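PDB 4FSP: probable porin from Pseudomonas aeruginosa, which probably forms a substrate-conducting channel through the outer membrane, as a beta-barrel porin of the OprD family. Local coordinates for residues 111-114 with 119-122; 126-131 with 163-168. One frame throughout, in Å; residues are numbered along the deposited sequence.

Overall arrangement
Contact 1 comes first along the chain and contact 2 follows in series, so the two neither nest nor cross. Residues 111-114 sit near the end of strand 105-116; a short turn returns the chain as strand 119-123, and contact 1 closes this tight hairpin in the barrel wall, its centre about 21 Å from the centre of the chain. Just beyond the hairpin, residues 126-131 begin at Leu126, still bonded to Phe145, and continue as an irregular loop. Contact 2 closes a longer excursion, in which strands 134-135, 145-146 and 148-152 intervene before strand 158-168 brings Leu165 against Leu126 and Pro128. Its centre lies about 13 Å from that of contact 1 and nearer the centre of the chain.

Contact 1: residues 111-114 with 119-122; sequences TAKL and SELK
Lys113 faces Lys122 as a non-hydrogen-bonded antiparallel pair, and Leu114 faces Leu121 as a hydrogen-bonded one; the two short strands run at 160° to each other with their axes 4.6 Å apart. Leu114 N donates to Leu121 O at 2.7 Å, and Leu121 N returns the bond to Leu114 O at 2.8 Å. Each oxygen also receives a CA-H contact: Lys113 CA lies 3.3 Å from Leu121 O, and Glu120 CA approaches Leu114 O. This is a beta hairpin in the wall of the porin barrel, its outer edges bonded to strands 67-80 and 148-152. The two leucines lie side by side on one face and point the same way, meeting at Leu114 CD1 and Leu121 CD2, 4.2 Å apart; a detergent molecule rests near Leu114, consistent with a membrane-facing surface. Lys113 and Lys122 occupy the opposite face. There Glu120, its CG anti to the backbone N (chi1 178°), stretches back across the hairpin and brings OE1 to 4.0 Å from Lys113 CB. The charged ends do not meet: Lys113 NZ is 5.9 Å from Glu120 OE1, and the lysine chain, extended beyond CG, leads away and ends in a salt bridge with Asp72 and a hydrogen bond to Ser60 O. Farther from the turn, Thr111 CG2 meets Lys122 CB at 3.9 Å, the side chains crossing at a slant, while Thr111 OG1 is hydrogen-bonded to Gly125 O.

Contact 2: residues 126-131 with 163-168; sequences LVPKLP and GRLTEV
Leu126 and Leu165 meet through similar torsions: in each, CB points toward the other segment and CG stands anti to the carbonyl carbon, beside the backbone N (chi1 -66° and -46°), an arrangement that brings one methyl of each leucine into contact. The chains are still well apart at this point, with Leu126 CA and Leu165 CA 8.5 Å from each other, so the interval is bridged entirely by side chains. Leu126 CD1 touches Leu165 CD2 at 3.6 Å, methyl against methyl, and the two leucines pass each other at an angle. The other methyl of Leu165 serves a second neighbour, CD1 lying 4.3 Å from Pro128 CG, a looser approach. Leu165 thus works as a fork, one prong to each of two residues spaced two apart along segment 126-131. In fold terms, the contact joins strand 158-168 of the porin barrel to a segment that follows strand 119-123, beginning at Leu126, which is still backbone-bonded to Phe145 of strand 145-146, and running on as an irregular loop from Val127. Only 100 Å² is buried between the segments, yet all three touching residues are buried, since other parts of the chain complete the apolar cluster. Phe145 and Ile133 each pack on both Pro128 and Leu165, and Phe197 of the neighbouring strand 193-205 adds to the surroundings of Leu165. The backbone of Leu165 is held separately, by hydrogen bonding with Phe197.

Contact 1: residues 111-114 with 119-122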
ATOM      1  N   THR A 111       8.316  15.477 -10.296  1.00 29.16           N
ATOM      2  CA  THR A 111       8.080  14.390 -11.228  1.00 25.84           C
ATOM      3  C   THR A 111       7.746  14.971 -12.596  1.00 26.23           C
ATOM      4  O   THR A 111       6.760  15.699 -12.742  1.00 27.72           O
ATOM      5  CB  THR A 111       6.913  13.489 -10.747  1.00 26.56           C
ATOM      6  OG1 THR A 111       7.162  13.055  -9.402  1.00 24.09           O
ATOM      7  CG2 THR A 111       6.747  12.263 -11.663  1.00 20.05           C
ATOM      8  N   ALA A 112       8.583  14.681 -13.589  1.00 26.06           N
ATOM      9  CA  ALA A 112       8.232  14.996 -14.963  1.00 24.96           C
ATOM     10  C   ALA A 112       7.234  13.943 -15.460  1.00 32.40           C
ATOM     11  O   ALA A 112       7.337  12.739 -15.135  1.00 25.26           O
ATOM     12  CB  ALA A 112       9.469  15.017 -15.851  1.00 28.15           C
ATOM     13  N   LYS A 113       6.245  14.392 -16.222  1.00 30.46           N
ATOM     14  CA  LYS A 113       5.311  13.455 -16.817  1.00 27.91           C
ATOM     15  C   LYS A 113       5.154  13.703 -18.317  1.00 28.79           C
ATOM     16  O   LYS A 113       4.988  14.840 -18.760  1.00 20.83           O
ATOM     17  CB  LYS A 113       3.969  13.440 -16.072  1.00 28.64           C
ATOM     18  CG  LYS A 113       3.234  14.769 -16.021  1.00 34.41           C
ATOM     19  CD  LYS A 113       2.091  14.761 -14.987  1.00 28.21           C
ATOM     20  CE  LYS A 113       1.363  16.106 -14.996  1.00 23.88           C
ATOM     21  NZ  LYS A 113       0.277  16.215 -13.962  1.00 25.30           N
ATOM     22  N   LEU A 114       5.262  12.620 -19.088  1.00 29.97           N
ATOM     23  CA  LEU A 114       5.053  12.666 -20.526  1.00 25.01           C
ATOM     24  C   LEU A 114       3.849  11.812 -20.900  1.00 30.46           C
ATOM     25  O   LEU A 114       3.640  10.709 -20.381  1.00 28.96           O
ATOM     26  CB  LEU A 114       6.275  12.178 -21.293  1.00 27.88           C
ATOM     27  CG  LEU A 114       7.599  12.947 -21.227  1.00 41.72           C
ATOM     28  CD1 LEU A 114       8.661  12.138 -21.952  1.00 45.77           C
ATOM     29  CD2 LEU A 114       7.478  14.304 -21.873  1.00 41.62           C
ATOM     30  N   SER A 119      -0.637   6.264 -23.330  1.00 29.21           N
ATOM     31  CA  SER A 119       0.496   5.869 -22.514  1.00 28.66           C
ATOM     32  C   SER A 119       1.001   7.075 -21.747  1.00 30.76           C
ATOM     33  O   SER A 119       0.755   8.221 -22.146  1.00 28.41           O
ATOM     34  CB  SER A 119       1.604   5.274 -23.388  1.00 25.80           C
ATOM     35  OG  SER A 119       1.112   4.153 -24.118  1.00 22.29           O
ATOM     36  N   GLU A 120       1.681   6.817 -20.632  1.00 23.07           N
ATOM     37  CA  GLU A 120       2.226   7.886 -19.794  1.00 25.40           C
ATOM     38  C   GLU A 120       3.561   7.445 -19.209  1.00 30.23           C
ATOM     39  O   GLU A 120       3.708   6.289 -18.775  1.00 29.51           O
ATOM     40  CB  GLU A 120       1.247   8.303 -18.666  1.00 14.83           C
ATOM     41  CG  GLU A 120       1.812   9.416 -17.718  1.00 24.09           C
ATOM     42  CD  GLU A 120       0.784   9.951 -16.701  1.00 29.40           C
ATOM     43  OE1 GLU A 120       1.177  10.629 -15.724  1.00 35.44           O
ATOM     44  OE2 GLU A 120      -0.432   9.704 -16.868  1.00 34.12           O
ATOM     45  N   LEU A 121       4.533   8.360 -19.221  1.00 26.05           N
ATOM     46  CA  LEU A 121       5.840   8.110 -18.625  1.00 26.57           C
ATOM     47  C   LEU A 121       6.053   9.127 -17.515  1.00 29.53           C
ATOM     48  O   LEU A 121       5.917  10.333 -17.749  1.00 26.72           O
ATOM     49  CB  LEU A 121       6.952   8.248 -19.675  1.00 28.86           C
ATOM     50  CG  LEU A 121       8.373   8.154 -19.105  1.00 27.79           C
ATOM     51  CD1 LEU A 121       8.575   6.765 -18.508  1.00 21.92           C
ATOM     52  CD2 LEU A 121       9.453   8.474 -20.162  1.00 22.92           C
ATOM     53  N   LYS A 122       6.346   8.647 -16.308  1.00 23.22           N
ATOM     54  CA  LYS A 122       6.717   9.523 -15.202  1.00 23.56           C
ATOM     55  C   LYS A 122       8.188   9.326 -14.853  1.00 30.36           C
ATOM     56  O   LYS A 122       8.663   8.190 -14.772  1.00 30.47           O
ATOM     57  CB  LYS A 122       5.882   9.218 -13.953  1.00 21.85           C
ATOM     58  CG  LYS A 122       4.393   9.511 -14.082  1.00 33.55           C
ATOM     59  CD  LYS A 122       3.679   9.181 -12.766  1.00 33.06           C
ATOM     60  CE  LYS A 122       2.315   9.836 -12.708  1.00 40.15           C
ATOM     61  NZ  LYS A 122       1.806   9.887 -11.307  1.00 48.80           N
TER

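Contact 2: residues 126-131 with 163-168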
ATOM      1  N   LEU A 126       8.274   9.053  -7.314  1.00 30.14           N
ATOM      2  CA  LEU A 126       7.226   8.098  -7.640  1.00 27.76           C
ATOM      3  C   LEU A 126       6.643   7.505  -6.365  1.00 28.07           C
ATOM      4  O   LEU A 126       7.368   7.249  -5.404  1.00 32.15           O
ATOM      5  CB  LEU A 126       7.800   6.966  -8.501  1.00 27.90           C
ATOM      6  CG  LEU A 126       8.286   7.329  -9.898  1.00 31.37           C
ATOM      7  CD1 LEU A 126       8.971   6.133 -10.533  1.00 22.00           C
ATOM      8  CD2 LEU A 126       7.107   7.793 -10.763  1.00 26.63           C
ATOM      9  N   VAL A 127       5.334   7.288  -6.351  1.00 27.04           N
ATOM     10  CA  VAL A 127       4.711   6.583  -5.244  1.00 26.72           C
ATOM     11  C   VAL A 127       3.967   5.389  -5.845  1.00 24.13           C
ATOM     12  O   VAL A 127       2.757   5.439  -6.071  1.00 26.44           O
ATOM     13  CB  VAL A 127       3.780   7.524  -4.443  1.00 28.28           C
ATOM     14  CG1 VAL A 127       3.184   6.819  -3.234  1.00 27.18           C
ATOM     15  CG2 VAL A 127       4.562   8.723  -3.952  1.00 27.01           C
ATOM     16  N   PRO A 128       4.708   4.322  -6.173  1.00 26.98           N
ATOM     17  CA  PRO A 128       4.051   3.218  -6.892  1.00 29.50           C
ATOM     18  C   PRO A 128       3.013   2.487  -6.034  1.00 30.84           C
ATOM     19  O   PRO A 128       3.204   2.310  -4.821  1.00 28.52           O
ATOM     20  CB  PRO A 128       5.211   2.272  -7.237  1.00 25.66           C
ATOM     21  CG  PRO A 128       6.470   3.122  -7.097  1.00 28.18           C
ATOM     22  CD  PRO A 128       6.157   4.100  -5.998  1.00 24.39           C
ATOM     23  N   LYS A 129       1.910   2.092  -6.662  1.00 40.02           N
ATOM     24  CA  LYS A 129       0.914   1.244  -6.015  1.00 37.01           C
ATOM     25  C   LYS A 129       0.780  -0.065  -6.776  1.00 28.87           C
ATOM     26  O   LYS A 129      -0.156  -0.244  -7.552  1.00 26.13           O
ATOM     27  CB  LYS A 129      -0.444   1.947  -5.956  1.00 36.57           C
ATOM     28  CG  LYS A 129      -0.447   3.248  -5.160  1.00 49.76           C
ATOM     29  CD  LYS A 129      -1.853   3.592  -4.667  1.00 63.68           C
ATOM     30  CE  LYS A 129      -2.611   2.351  -4.149  1.00 72.42           C
ATOM     31  NZ  LYS A 129      -1.959   1.649  -2.997  1.00 72.98           N
ATOM     32  N   LEU A 130       1.706  -0.990  -6.537  1.00 32.32           N
ATOM     33  CA  LEU A 130       1.741  -2.254  -7.283  1.00 25.05           C
ATOM     34  C   LEU A 130       1.860  -3.468  -6.357  1.00 23.10           C
ATOM     35  O   LEU A 130       2.327  -3.345  -5.215  1.00 23.85           O
ATOM     36  CB  LEU A 130       2.921  -2.232  -8.263  1.00 24.28           C
ATOM     37  CG  LEU A 130       2.942  -1.111  -9.291  1.00 28.42           C
ATOM     38  CD1 LEU A 130       4.323  -1.064  -9.940  1.00 24.03           C
ATOM     39  CD2 LEU A 130       1.851  -1.351 -10.337  1.00 25.76           C
ATOM     40  N   PRO A 131       1.461  -4.654  -6.847  1.00 25.25           N
ATOM     41  CA  PRO A 131       1.515  -5.846  -5.992  1.00 22.12           C
ATOM     42  C   PRO A 131       2.911  -6.101  -5.429  1.00 23.54           C
ATOM     43  O   PRO A 131       3.063  -6.778  -4.409  1.00 28.08           O
ATOM     44  CB  PRO A 131       1.118  -6.987  -6.958  1.00 26.14           C
ATOM     45  CG  PRO A 131       0.221  -6.320  -7.967  1.00 26.32           C
ATOM     46  CD  PRO A 131       0.843  -4.938  -8.159  1.00 18.32           C
ATOM     47  N   GLY A 163       8.885  -0.358 -15.151  1.00 27.04           N
ATOM     48  CA  GLY A 163       9.519   0.660 -14.330  1.00 29.65           C
ATOM     49  C   GLY A 163      10.885   0.290 -13.784  1.00 28.98           C
ATOM     50  O   GLY A 163      11.266  -0.889 -13.755  1.00 25.32           O
ATOM     51  N   ARG A 164      11.628   1.304 -13.351  1.00 24.95           N
ATOM     52  CA  ARG A 164      12.895   1.083 -12.670  1.00 24.75           C
ATOM     53  C   ARG A 164      13.101   2.151 -11.612  1.00 31.75           C
ATOM     54  O   ARG A 164      13.007   3.347 -11.903  1.00 34.06           O
ATOM     55  CB  ARG A 164      14.064   1.053 -13.659  1.00 25.88           C
ATOM     56  CG  ARG A 164      15.445   1.030 -12.983  1.00 36.77           C
ATOM     57  CD  ARG A 164      16.581   0.852 -13.989  1.00 46.25           C
ATOM     58  NE  ARG A 164      17.059  -0.529 -14.013  1.00 60.53           N
ATOM     59  CZ  ARG A 164      18.311  -0.893 -14.275  1.00 62.37           C
ATOM     60  NH1 ARG A 164      19.231   0.020 -14.553  1.00 63.05           N
ATOM     61  NH2 ARG A 164      18.640  -2.176 -14.260  1.00 58.45           N
ATOM     62  N   LEU A 165      13.360   1.711 -10.382  1.00 31.78           N
ATOM     63  CA  LEU A 165      13.552   2.619  -9.259  1.00 33.57           C
ATOM     64  C   LEU A 165      15.002   2.542  -8.805  1.00 37.15           C
ATOM     65  O   LEU A 165      15.642   1.496  -8.937  1.00 41.61           O
ATOM     66  CB  LEU A 165      12.643   2.232  -8.107  1.00 27.38           C
ATOM     67  CG  LEU A 165      11.213   1.945  -8.538  1.00 28.80           C
ATOM     68  CD1 LEU A 165      10.405   1.498  -7.346  1.00 31.06           C
ATOM     69  CD2 LEU A 165      10.619   3.192  -9.162  1.00 25.09           C
ATOM     70  N   THR A 166      15.524   3.645  -8.281  1.00 36.50           N
ATOM     71  CA  THR A 166      16.942   3.706  -7.921  1.00 44.69           C
ATOM     72  C   THR A 166      17.228   4.236  -6.521  1.00 40.59           C
ATOM     73  O   THR A 166      18.367   4.150  -6.070  1.00 44.94           O
ATOM     74  CB  THR A 166      17.733   4.586  -8.887  1.00 41.92           C
ATOM     75  OG1 THR A 166      17.305   5.943  -8.729  1.00 43.21           O
ATOM     76  CG2 THR A 166      17.517   4.142 -10.325  1.00 43.04           C
ATOM     77  N   GLU A 167      16.214   4.789  -5.849  1.00 42.83           N
ATOM     78  CA  GLU A 167      16.398   5.437  -4.535  1.00 45.65           C
ATOM     79  C   GLU A 167      15.103   5.504  -3.731  1.00 43.10           C
ATOM     80  O   GLU A 167      14.012   5.530  -4.303  1.00 45.45           O
ATOM     81  CB  GLU A 167      16.926   6.877  -4.698  1.00 47.14           C
ATOM     82  CG  GLU A 167      18.402   7.013  -5.062  1.00 59.05           C
ATOM     83  CD  GLU A 167      18.824   8.456  -5.278  1.00 67.32           C
ATOM     84  OE1 GLU A 167      18.014   9.241  -5.810  1.00 69.09           O
ATOM     85  OE2 GLU A 167      19.967   8.809  -4.915  1.00 76.84           O
ATOM     86  N   VAL A 168      15.236   5.547  -2.404  1.00 46.83           N
ATOM     87  CA  VAL A 168      14.112   5.793  -1.495  1.00 55.10           C
ATOM     88  C   VAL A 168      14.370   7.035  -0.633  1.00 63.31           C
ATOM     89  O   VAL A 168      15.515   7.349  -0.307  1.00 66.15           O
ATOM     90  CB  VAL A 168      13.884   4.627  -0.505  1.00 64.71           C
ATOM     91  CG1 VAL A 168      12.409   4.252  -0.452  1.00 60.70           C
ATOM     92  CG2 VAL A 168      14.767   3.432  -0.839  1.00 66.65           C
TER